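Local coordinates for protein aminoglycoside N(3)-acetyltransferase, AAC(3)-IVa (Escherichia coli, PDB 6MN5) that probably confers resistance to 2-deoxystreptamine aminoglycosides such as gentamicin by transferring an acetyl group from acetyl-CoA to the antibiotic's 3-amino group, at residues Ser33-Val38 with Leu86-Asp91; Asn98-Ala103 with Gln114-Ile119; Cys194-Leu199 with Pro240-His245. The protein carries 1 engineered substitution. One frame throughout, in Å; residues are numbered along the deposited sequence.

Contact 1: Ser33-Val38 with Leu86-Asp91; sequences SSFRSV and LGVVSD. With EPE (4-(2-hydroxyethyl)-1-piperazine ethanesulfonic acid), chain J.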
loop_
_atom_site.group_PDB
_atom_site.type_symbol
_atom_site.label_atom_id
_atom_site.label_comp_id
_atom_site.label_asym_id
_atom_site.label_seq_id
_atom_site.Cartn_x
_atom_site.Cartn_y
_atom_site.Cartn_z
ATOM N N SER A 33 6.393 -2.468 2.480
ATOM C CA SER A 33 7.619 -3.140 2.885
ATOM C C SER A 33 7.666 -3.330 4.392
ATOM O O SER A 33 7.138 -2.522 5.161
ATOM C CB SER A 33 8.862 -2.358 2.439
ATOM O OG SER A 33 8.930 -1.106 3.099
ATOM N N SER A 34 8.312 -4.417 4.799
ATOM C CA SER A 34 8.712 -4.651 6.183
ATOM C C SER A 34 10.228 -4.803 6.165
ATOM O O SER A 34 10.748 -5.838 5.738
ATOM C CB SER A 34 8.027 -5.883 6.764
ATOM O OG SER A 34 8.748 -6.391 7.874
ATOM N N PHE A 35 10.939 -3.764 6.613
ATOM C CA PHE A 35 12.396 -3.802 6.564
ATOM C C PHE A 35 12.963 -4.909 7.442
ATOM O O PHE A 35 14.072 -5.395 7.186
ATOM C CB PHE A 35 12.978 -2.452 6.977
ATOM C CG PHE A 35 14.466 -2.364 6.803
ATOM C CD1 PHE A 35 15.029 -2.399 5.539
ATOM C CD2 PHE A 35 15.301 -2.266 7.904
ATOM C CE1 PHE A 35 16.399 -2.328 5.373
ATOM C CE2 PHE A 35 16.674 -2.193 7.745
ATOM C CZ PHE A 35 17.224 -2.223 6.479
ATOM N N ARG A 36 12.219 -5.322 8.473
ATOM C CA ARG A 36 12.687 -6.396 9.343
ATOM C C ARG A 36 12.911 -7.687 8.563
ATOM O O ARG A 36 13.808 -8.468 8.900
ATOM C CB ARG A 36 11.689 -6.601 10.487
ATOM C CG ARG A 36 11.493 -8.035 10.940
ATOM C CD ARG A 36 10.183 -8.176 11.698
ATOM N NE ARG A 36 10.047 -7.148 12.727
ATOM C CZ ARG A 36 8.930 -6.911 13.407
ATOM N NH1 ARG A 36 7.841 -7.631 13.166
ATOM N NH2 ARG A 36 8.898 -5.955 14.326
ATOM N N SER A 37 12.126 -7.915 7.513
ATOM C CA SER A 37 12.336 -9.055 6.629
ATOM C C SER A 37 13.377 -8.782 5.553
ATOM O O SER A 37 14.057 -9.714 5.108
ATOM C CB SER A 37 11.014 -9.459 5.964
ATOM O OG SER A 37 10.121 -10.029 6.906
ATOM N N VAL A 38 13.519 -7.525 5.129
ATOM C CA VAL A 38 14.464 -7.185 4.070
ATOM C C VAL A 38 15.895 -7.180 4.593
ATOM O O VAL A 38 16.810 -7.678 3.927
ATOM C CB VAL A 38 14.087 -5.826 3.452
ATOM C CG1 VAL A 38 15.165 -5.360 2.474
ATOM C CG2 VAL A 38 12.726 -5.912 2.772
ATOM N N LEU A 86 3.357 0.971 9.104
ATOM C CA LEU A 86 3.763 1.008 7.706
ATOM C C LEU A 86 5.250 0.741 7.514
ATOM O O LEU A 86 5.667 0.420 6.397
ATOM C CB LEU A 86 3.387 2.354 7.084
ATOM C CG LEU A 86 1.896 2.471 6.756
ATOM C CD1 LEU A 86 1.546 3.846 6.198
ATOM C CD2 LEU A 86 1.475 1.359 5.795
ATOM N N GLY A 87 6.054 0.864 8.565
ATOM C CA GLY A 87 7.458 0.517 8.502
ATOM C C GLY A 87 8.366 1.734 8.423
ATOM O O GLY A 87 7.943 2.864 8.167
ATOM N N VAL A 88 9.658 1.470 8.641
ATOM C CA VAL A 88 10.650 2.541 8.649
ATOM C C VAL A 88 10.912 3.057 7.239
ATOM O O VAL A 88 11.236 4.237 7.055
ATOM C CB VAL A 88 11.948 2.053 9.321
ATOM C CG1 VAL A 88 12.512 0.849 8.584
ATOM C CG2 VAL A 88 12.976 3.173 9.390
ATOM N N VAL A 89 10.777 2.199 6.224
ATOM C CA VAL A 89 11.061 2.634 4.860
ATOM C C VAL A 89 10.044 3.676 4.409
ATOM O O VAL A 89 10.403 4.680 3.781
ATOM C CB VAL A 89 11.106 1.422 3.912
ATOM C CG1 VAL A 89 11.404 1.866 2.488
ATOM C CG2 VAL A 89 12.154 0.436 4.383
ATOM N N SER A 90 8.764 3.468 4.733
ATOM C CA SER A 90 7.751 4.457 4.377
ATOM C C SER A 90 7.936 5.742 5.173
ATOM O O SER A 90 7.703 6.840 4.653
ATOM C CB SER A 90 6.351 3.884 4.600
ATOM O OG SER A 90 6.144 2.726 3.813
ATOM N N ASP A 91 8.359 5.631 6.434
ATOM C CA ASP A 91 8.582 6.828 7.237
ATOM C C ASP A 91 9.781 7.624 6.744
ATOM O O ASP A 91 9.791 8.855 6.846
ATOM C CB ASP A 91 8.771 6.456 8.707
ATOM C CG ASP A 91 8.407 7.592 9.650
ATOM O OD1 ASP A 91 7.752 8.561 9.204
ATOM O OD2 ASP A 91 8.774 7.515 10.839
HETATM N N1 EPE J . 6.508 -3.526 11.214
HETATM C C2 EPE J . 6.242 -3.313 12.643
HETATM C C3 EPE J . 5.161 -4.281 13.109
HETATM N N4 EPE J . 3.931 -4.046 12.342
HETATM C C5 EPE J . 4.196 -4.260 10.913
HETATM C C6 EPE J . 5.277 -3.292 10.447
HETATM C C7 EPE J . 2.889 -4.978 12.791
HETATM C C8 EPE J . 2.272 -4.465 14.087
HETATM O O8 EPE J . 1.152 -3.626 13.783
HETATM C C9 EPE J . 7.550 -2.594 10.764
HETATM C C10 EPE J . 8.867 -3.342 10.603
HETATM S S EPE J . 10.037 -2.296 10.055
HETATM O O1S EPE J . 9.869 -0.981 10.713
HETATM O O2S EPE J . 9.907 -2.134 8.590
HETATM O O3S EPE J . 11.376 -2.841 10.375
HETATM O O HOH W 1 4.930 -0.271 3.756
HETATM O O HOH W 2 7.851 0.628 5.008
HETATM O O HOH W 3 9.851 -0.699 6.434
#

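Contact 2: Asn98-Ala103 with Gln114-Ile119; sequences NVKRSA and QAEQII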
loop_
_atom_site.group_PDB
_atom_site.type_symbol
_atom_site.label_atom_id
_atom_site.label_comp_id
_atom_site.label_asym_id
_atom_site.label_seq_id
_atom_site.Cartn_x
_atom_site.Cartn_y
_atom_site.Cartn_z
ATOM N N ASN A 98 12.894 15.929 -2.941
ATOM C CA ASN A 98 12.048 15.872 -4.130
ATOM C C ASN A 98 10.943 14.826 -4.036
ATOM O O ASN A 98 10.314 14.503 -5.049
ATOM C CB ASN A 98 12.884 15.634 -5.395
ATOM C CG ASN A 98 14.025 16.626 -5.533
ATOM O OD1 ASN A 98 13.875 17.812 -5.230
ATOM N ND2 ASN A 98 15.176 16.142 -5.988
ATOM N N VAL A 99 10.680 14.292 -2.849
ATOM C CA VAL A 99 9.599 13.332 -2.657
ATOM C C VAL A 99 8.321 14.105 -2.354
ATOM O O VAL A 99 8.268 14.886 -1.395
ATOM C CB VAL A 99 9.927 12.339 -1.532
ATOM C CG1 VAL A 99 8.779 11.356 -1.343
ATOM C CG2 VAL A 99 11.222 11.607 -1.838
ATOM N N LYS A 100 7.298 13.902 -3.175
ATOM C CA LYS A 100 6.017 14.556 -2.968
ATOM C C LYS A 100 5.140 13.707 -2.059
ATOM O O LYS A 100 5.255 12.478 -2.019
ATOM C CB LYS A 100 5.313 14.805 -4.302
ATOM C CG LYS A 100 6.213 15.369 -5.387
ATOM C CD LYS A 100 6.864 16.672 -4.956
ATOM C CE LYS A 100 7.838 17.164 -6.013
ATOM N NZ LYS A 100 7.223 17.153 -7.371
ATOM N N ARG A 101 4.265 14.378 -1.316
ATOM C CA ARG A 101 3.390 13.721 -0.358
ATOM C C ARG A 101 2.014 14.356 -0.430
ATOM O O ARG A 101 1.893 15.564 -0.647
ATOM C CB ARG A 101 3.937 13.827 1.072
ATOM C CG ARG A 101 3.284 12.862 2.046
ATOM C CD ARG A 101 3.831 13.026 3.452
ATOM N NE ARG A 101 3.444 11.921 4.323
ATOM C CZ ARG A 101 3.747 11.862 5.614
ATOM N NH1 ARG A 101 4.407 12.866 6.170
ATOM N NH2 ARG A 101 3.371 10.823 6.349
ATOM N N SER A 102 0.979 13.548 -0.244
ATOM C CA SER A 102 -0.369 14.082 -0.308
ATOM C C SER A 102 -0.710 14.793 0.996
ATOM O O SER A 102 -0.150 14.497 2.056
ATOM C CB SER A 102 -1.375 12.971 -0.595
ATOM O OG SER A 102 -1.726 12.301 0.588
ATOM N N ALA A 103 -1.633 15.745 0.909
ATOM C CA ALA A 103 -1.939 16.645 2.016
ATOM C C ALA A 103 -3.280 16.269 2.640
ATOM O O ALA A 103 -4.256 17.017 2.573
ATOM C CB ALA A 103 -1.934 18.096 1.528
ATOM N N GLN A 114 5.715 11.083 -12.636
ATOM C CA GLN A 114 4.273 10.932 -12.483
ATOM C C GLN A 114 3.829 11.051 -11.030
ATOM O O GLN A 114 2.706 10.661 -10.694
ATOM C CB GLN A 114 3.816 9.594 -13.064
ATOM C CG GLN A 114 4.008 9.468 -14.560
ATOM C CD GLN A 114 3.718 8.068 -15.064
ATOM O OE1 GLN A 114 2.776 7.852 -15.830
ATOM N NE2 GLN A 114 4.526 7.107 -14.635
ATOM N N ALA A 115 4.685 11.593 -10.163
ATOM C CA ALA A 115 4.372 11.640 -8.739
ATOM C C ALA A 115 3.121 12.470 -8.470
ATOM O O ALA A 115 2.201 12.021 -7.776
ATOM C CB ALA A 115 5.567 12.190 -7.960
ATOM N N GLU A 116 3.056 13.682 -9.023
ATOM C CA GLU A 116 1.946 14.569 -8.697
ATOM C C GLU A 116 0.625 14.115 -9.309
ATOM O O GLU A 116 -0.435 14.491 -8.801
ATOM C CB GLU A 116 2.282 15.999 -9.118
ATOM C CG GLU A 116 2.926 16.808 -7.995
ATOM C CD GLU A 116 3.984 17.771 -8.491
ATOM O OE1 GLU A 116 4.160 17.879 -9.723
ATOM O OE2 GLU A 116 4.645 18.417 -7.648
ATOM N N GLN A 117 0.650 13.311 -10.375
ATOM C CA GLN A 117 -0.582 12.677 -10.837
ATOM C C GLN A 117 -1.120 11.668 -9.835
ATOM O O GLN A 117 -2.281 11.260 -9.950
ATOM C CB GLN A 117 -0.360 11.977 -12.178
ATOM C CG GLN A 117 -0.407 12.878 -13.381
ATOM C CD GLN A 117 -0.073 12.138 -14.654
ATOM O OE1 GLN A 117 1.054 12.204 -15.144
ATOM N NE2 GLN A 117 -1.050 11.418 -15.195
ATOM N N ILE A 118 -0.309 11.272 -8.856
ATOM C CA ILE A 118 -0.672 10.225 -7.921
ATOM C C ILE A 118 -1.071 10.766 -6.547
ATOM O O ILE A 118 -1.950 10.185 -5.901
ATOM C CB ILE A 118 0.488 9.215 -7.798
ATOM C CG1 ILE A 118 0.662 8.454 -9.113
ATOM C CG2 ILE A 118 0.259 8.245 -6.653
ATOM C CD1 ILE A 118 1.951 7.692 -9.206
ATOM N N ILE A 119 -0.487 11.879 -6.098
ATOM C CA ILE A 119 -0.626 12.326 -4.718
ATOM C C ILE A 119 -1.319 13.675 -4.583
ATOM O O ILE A 119 -1.534 14.128 -3.457
ATOM C CB ILE A 119 0.744 12.367 -4.010
ATOM C CG1 ILE A 119 1.750 13.167 -4.843
ATOM C CG2 ILE A 119 1.272 10.960 -3.808
ATOM C CD1 ILE A 119 1.793 14.651 -4.547
#

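Contact 3: Cys194-Leu199 with Pro240-His245; sequences CERFAL and PLIFLH. With ZN (zinc ion), chain H; LLL ((2R,3R,4R,5R)-2-((1S,2S,3R,4S,6R)-4,6-diamino-3-((2R,3R,6S)-3-amino-6-(aminomethyl)-tetrahydro-2H-pyran-2-yloxy)-2-hydr oxycyclohexyloxy)-5-methyl-4-(methylamino)-tetrahydro-2H-pyran-3,5-diol), chain G; EDO (1,2-ethanediol), chain T.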
loop_
_atom_site.group_PDB
_atom_site.type_symbol
_atom_site.label_atom_id
_atom_site.label_comp_id
_atom_site.label_asym_id
_atom_site.label_seq_id
_atom_site.Cartn_x
_atom_site.Cartn_y
_atom_site.Cartn_z
ATOM N N CYS A 194 -8.611 -7.913 7.822
ATOM C CA CYS A 194 -7.743 -8.015 6.649
ATOM C C CYS A 194 -6.994 -9.340 6.561
ATOM O O CYS A 194 -6.186 -9.508 5.639
ATOM C CB CYS A 194 -6.710 -6.878 6.577
ATOM S SG CYS A 194 -7.399 -5.209 6.511
ATOM N N GLU A 195 -7.230 -10.285 7.476
ATOM C CA GLU A 195 -6.508 -11.555 7.429
ATOM C C GLU A 195 -6.823 -12.332 6.158
ATOM O O GLU A 195 -5.927 -12.922 5.543
ATOM C CB GLU A 195 -6.840 -12.397 8.660
ATOM C CG GLU A 195 -6.042 -12.034 9.898
ATOM C CD GLU A 195 -6.357 -12.933 11.074
ATOM O OE1 GLU A 195 -6.845 -14.060 10.847
ATOM O OE2 GLU A 195 -6.121 -12.512 12.227
ATOM N N ARG A 196 -8.088 -12.344 5.744
ATOM C CA ARG A 196 -8.494 -13.115 4.578
ATOM C C ARG A 196 -8.105 -12.459 3.260
ATOM O O ARG A 196 -8.437 -12.999 2.200
ATOM C CB ARG A 196 -10.002 -13.371 4.613
ATOM C CG ARG A 196 -10.410 -14.393 5.664
ATOM C CD ARG A 196 -11.916 -14.450 5.836
ATOM N NE ARG A 196 -12.587 -14.845 4.603
ATOM C CZ ARG A 196 -12.813 -16.105 4.253
ATOM N NH1 ARG A 196 -12.421 -17.093 5.044
ATOM N NH2 ARG A 196 -13.432 -16.375 3.112
ATOM N N PHE A 197 -7.410 -11.317 3.292
ATOM C CA PHE A 197 -6.790 -10.803 2.077
ATOM C C PHE A 197 -5.801 -11.801 1.491
ATOM O O PHE A 197 -5.523 -11.753 0.288
ATOM C CB PHE A 197 -6.074 -9.477 2.357
ATOM C CG PHE A 197 -6.968 -8.268 2.299
ATOM C CD1 PHE A 197 -8.298 -8.379 1.921
ATOM C CD2 PHE A 197 -6.473 -7.014 2.625
ATOM C CE1 PHE A 197 -9.118 -7.258 1.868
ATOM C CE2 PHE A 197 -7.286 -5.891 2.575
ATOM C CZ PHE A 197 -8.609 -6.014 2.198
ATOM N N ALA A 198 -5.269 -12.708 2.317
ATOM C CA ALA A 198 -4.281 -13.675 1.855
ATOM C C ALA A 198 -4.844 -14.631 0.813
ATOM O O ALA A 198 -4.067 -15.292 0.116
ATOM C CB ALA A 198 -3.726 -14.465 3.041
ATOM N N LEU A 199 -6.171 -14.719 0.687
ATOM C CA LEU A 199 -6.767 -15.537 -0.362
ATOM C C LEU A 199 -6.337 -15.086 -1.752
ATOM O O LEU A 199 -6.404 -15.879 -2.699
ATOM C CB LEU A 199 -8.294 -15.504 -0.258
ATOM C CG LEU A 199 -8.936 -16.040 1.023
ATOM C CD1 LEU A 199 -10.365 -15.531 1.149
ATOM C CD2 LEU A 199 -8.908 -17.560 1.050
ATOM N N PRO A 240 -19.590 -11.080 -2.014
ATOM C CA PRO A 240 -19.075 -9.796 -1.514
ATOM C C PRO A 240 -18.526 -9.871 -0.102
ATOM O O PRO A 240 -17.826 -8.942 0.321
ATOM C CB PRO A 240 -20.299 -8.870 -1.578
ATOM C CG PRO A 240 -21.389 -9.662 -2.263
ATOM C CD PRO A 240 -21.058 -11.099 -2.062
ATOM N N LEU A 241 -18.821 -10.940 0.639
ATOM C CA LEU A 241 -18.335 -11.119 2.001
ATOM C C LEU A 241 -17.193 -12.125 2.071
ATOM O O LEU A 241 -16.969 -12.741 3.118
ATOM C CB LEU A 241 -19.483 -11.543 2.915
ATOM C CG LEU A 241 -20.745 -10.692 2.753
ATOM C CD1 LEU A 241 -21.841 -11.111 3.725
ATOM C CD2 LEU A 241 -20.406 -9.217 2.920
ATOM N N ILE A 242 -16.459 -12.292 0.967
ATOM C CA ILE A 242 -15.404 -13.297 0.904
ATOM C C ILE A 242 -14.252 -12.947 1.840
ATOM O O ILE A 242 -13.549 -13.841 2.327
ATOM C CB ILE A 242 -14.933 -13.460 -0.556
ATOM C CG1 ILE A 242 -13.967 -14.641 -0.704
ATOM C CG2 ILE A 242 -14.316 -12.168 -1.078
ATOM C CD1 ILE A 242 -14.435 -15.903 -0.014
ATOM N N PHE A 243 -14.042 -11.663 2.124
ATOM C CA PHE A 243 -12.920 -11.237 2.953
ATOM C C PHE A 243 -13.239 -11.227 4.442
ATOM O O PHE A 243 -12.323 -11.057 5.252
ATOM C CB PHE A 243 -12.445 -9.843 2.524
ATOM C CG PHE A 243 -11.692 -9.833 1.221
ATOM C CD1 PHE A 243 -10.834 -10.871 0.892
ATOM C CD2 PHE A 243 -11.849 -8.789 0.322
ATOM C CE1 PHE A 243 -10.144 -10.867 -0.308
ATOM C CE2 PHE A 243 -11.160 -8.779 -0.881
ATOM C CZ PHE A 243 -10.307 -9.820 -1.194
ATOM N N LEU A 244 -14.501 -11.408 4.823
ATOM C CA LEU A 244 -14.886 -11.389 6.226
ATOM C C LEU A 244 -14.885 -12.798 6.799
ATOM O O LEU A 244 -15.331 -13.748 6.148
ATOM C CB LEU A 244 -16.268 -10.760 6.410
ATOM C CG LEU A 244 -16.587 -9.484 5.634
ATOM C CD1 LEU A 244 -18.010 -9.047 5.942
ATOM C CD2 LEU A 244 -15.593 -8.383 5.971
ATOM N N HIS A 245 -14.383 -12.923 8.025
ATOM C CA HIS A 245 -14.418 -14.198 8.715
ATOM C C HIS A 245 -15.865 -14.655 8.902
ATOM O O HIS A 245 -16.777 -13.829 9.022
ATOM C CB HIS A 245 -13.727 -14.089 10.073
ATOM C CG HIS A 245 -12.246 -14.292 10.015
ATOM N ND1 HIS A 245 -11.349 -13.247 10.033
ATOM C CD2 HIS A 245 -11.504 -15.423 9.933
ATOM C CE1 HIS A 245 -10.119 -13.723 9.964
ATOM N NE2 HIS A 245 -10.186 -15.040 9.903
HETATM ZN ZN ZN H . -11.599 -11.258 10.755
HETATM C C11 LLL G . -6.752 -4.060 11.629
HETATM O O11 LLL G . -6.218 -2.744 11.427
HETATM C C21 LLL G . -6.853 -4.343 13.119
HETATM N N21 LLL G . -7.778 -3.406 13.773
HETATM C C31 LLL G . -5.470 -4.268 13.744
HETATM C C41 LLL G . -4.524 -5.197 12.999
HETATM C C51 LLL G . -4.554 -4.865 11.516
HETATM O O51 LLL G . -5.888 -5.028 11.015
HETATM C C61 LLL G . -3.608 -5.805 10.765
HETATM N N61 LLL G . -3.806 -5.700 9.312
HETATM C C12 LLL G . -6.891 -0.324 8.035
HETATM N N12 LLL G . -7.522 0.354 6.894
HETATM C C22 LLL G . -6.935 -1.833 7.864
HETATM C C32 LLL G . -6.214 -2.497 9.025
HETATM N N32 LLL G . -6.178 -3.957 8.858
HETATM C C42 LLL G . -6.896 -2.115 10.330
HETATM C C52 LLL G . -6.851 -0.606 10.502
HETATM O O52 LLL G . -7.494 -0.245 11.733
HETATM C C62 LLL G . -7.570 0.060 9.339
HETATM O O62 LLL G . -7.525 1.485 9.501
HETATM C C13 LLL G . -8.537 1.895 10.436
HETATM C C23 LLL G . -8.936 3.350 10.184
HETATM O O23 LLL G . -8.811 3.674 8.787
HETATM C C33 LLL G . -8.049 4.272 11.005
HETATM N N33 LLL G . -8.278 5.680 10.650
HETATM C C43 LLL G . -8.308 4.033 12.485
HETATM O O43 LLL G . -9.356 4.904 12.934
HETATM C C53 LLL G . -8.725 2.586 12.699
HETATM O O53 LLL G . -8.017 1.746 11.772
HETATM C C83 LLL G . -7.032 4.319 13.279
HETATM C C93 LLL G . -6.986 6.347 10.434
HETATM C C1 EDO T . -18.946 -15.349 4.377
HETATM O O1 EDO T . -18.145 -14.523 5.231
HETATM C C2 EDO T . -18.138 -15.724 3.141
HETATM O O2 EDO T . -16.824 -16.122 3.545
HETATM O O HOH W 4 -7.574 -16.240 9.063
HETATM O O HOH W 5 -10.080 -10.855 6.591
#

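Contact 1: Ser33-Val38 with Leu86-Asp91
The Phe35 ring is met obliquely by two valines of 86-91. The nearest contacts are made by its root: Phe35 CB lies 3.7 Å from Val88 CG1, and Val89 CG2 approaches from a second direction, about at right angles to the Phe35 side chain. The torsion explains the division of labour: with CG anti to the backbone N (chi1 -174°), CB faces the other helix while the ring runs off towards Leu41 and Pro45. The motif is a pair of helix starts facing each other, with Ser34 as the N-cap of helix 35-38, at the end of the central strand 28-33, and Gly87 in the same position before helix 88-93.

The sulfonate of EPE, probably from the crystallisation liquor, lies between the two helix starts, as its bonds show. Phe35 N donates to EPE O2S at 2.8 Å (N-H...O angle 143°), and Val88 N gives EPE O1S a weak bond. The positive ends of the two helix dipoles would probably reinforce this hold. Phe35 N-H is shared with a water, the longer partner, which also accepts from Val89 N and donates to EPE O2S.

Ser33 OG, with Val89 CB as a neighbour, is hydrogen-bonded at 2.8 Å to a second water that accepts from Ser90 N and donates to Leu86 O. Val89 continues inward against Met64, Leu48 and Ile49, joining the helix start to strand 61-65 and helix 44-56. A further water accepts from Ser33 N at 2.9 Å and donates to Leu86 O at 2.8 Å.

Contact 2: Asn98-Ala103 with Gln114-Ile119
Edge strand 100-101 of the mixed sheet packs here against the short helix 116-119, with Lys100 and Ile119 at the centre of the contact. Ile119 CD1 sits 3.5 Å from Lys100 CB and also reaches Arg101 O. It gets there because CG1 lies between the backbone N and the carbonyl carbon (chi1 52°), directing the longer branch at the strand. Ala115 CB adds a looser apolar touch, 4.1 Å from Lys100 CG.

The arrangement is a beta-hairpin followed by a helix: strands 100-101 and 108-111 pair antiparallel, Lys100 with Ala110 and Ser102 with Phe108, and the chain then turns back and packs the Ala115 and Ile119 side chains across the hairpin, against Lys100 and Ala110. Beyond Ala115 the lysine chain, bent at chi2 and chi4, brings Lys100 NZ to Glu116 OE2 in a salt bridge of 2.9 Å. The ammonium approaches from above the carboxylate plane, 69° out of it, and the bridge lies on the solvent side, Glu116 being exposed.

Arg101 leaves the strand away from the helix; its guanidinium bonds Ser66 O and Ser80 O and makes a cation-pi contact with Trp94. At the far end Ser102 CA makes a C-H...O contact with Ile119 O at 3.4 Å, the angle at the hydrogen being 120°.

Contact 3: Cys194-Leu199 with Pro240-His245
The contact includes one ligand of the zinc site: His245 binds the metal through ND1 at 2.1 Å, while Arg196 and Glu195 of the facing segment pack round its ring. Arg196 CD stands over one face of the His245 imidazole, 4.2 Å from its centroid and 10° off the normal, a CH-pi contact. On the edge, His245 NE2 donates to a water at 3.0 Å, and the same water donates to Glu195 OE1. The metal bond and the water at NE2 together probably fix the ring's rotation.

Cys193, Cys251 and Cys254 complete the coordination by three cysteines and one histidine. The histidine follows a type I beta turn, Leu241 to Leu244, and Arg196 holds that turn from a 3-10 segment: Arg196 NE and NH2 both donate to Ile242 O, each at 2.7 Å, side-on and with the oxygen 4° out of the guanidinium plane. Leu199 CD1 lies over one face of the guanidinium, offset towards its rim.

Deeper in, the edge of Phe197 meets the face of Phe243 in a T-shaped pair, centroids 4.8 Å apart and planes at 81°. Phe197 CD1 is over the centre of the Phe243 ring, and Ile242 CG2 covers the opposite face. Cys194, just before the 3-10 segment, lines the gentamicin pocket. A second water accepts from Arg196 N and donates to Phe243 O, both at 2.6 Å.

From the N terminus, the contacts follow one another without nesting or crossing. Contact 1 closes a 47-residue excursion that includes helix 44-56 and strand 61-65, bringing two helix starts together beside the central strands. Helix 88-93 then leads to strand 100-101, where contact 2 closes a loop of only ten residues at the outer edge of the mixed sheet. Contact 3 closes a 40-residue loop holding helix 200-206, strands 210-215 and 218-224 and helix 225-236, so the sheet's other edge lies within it; it joins the loop after strand 181-189 to that before helix 252-260, at the zinc site. Contacts 2 and 3 sit on opposite sides of the chain's centre, their own centres about 30 Å apart.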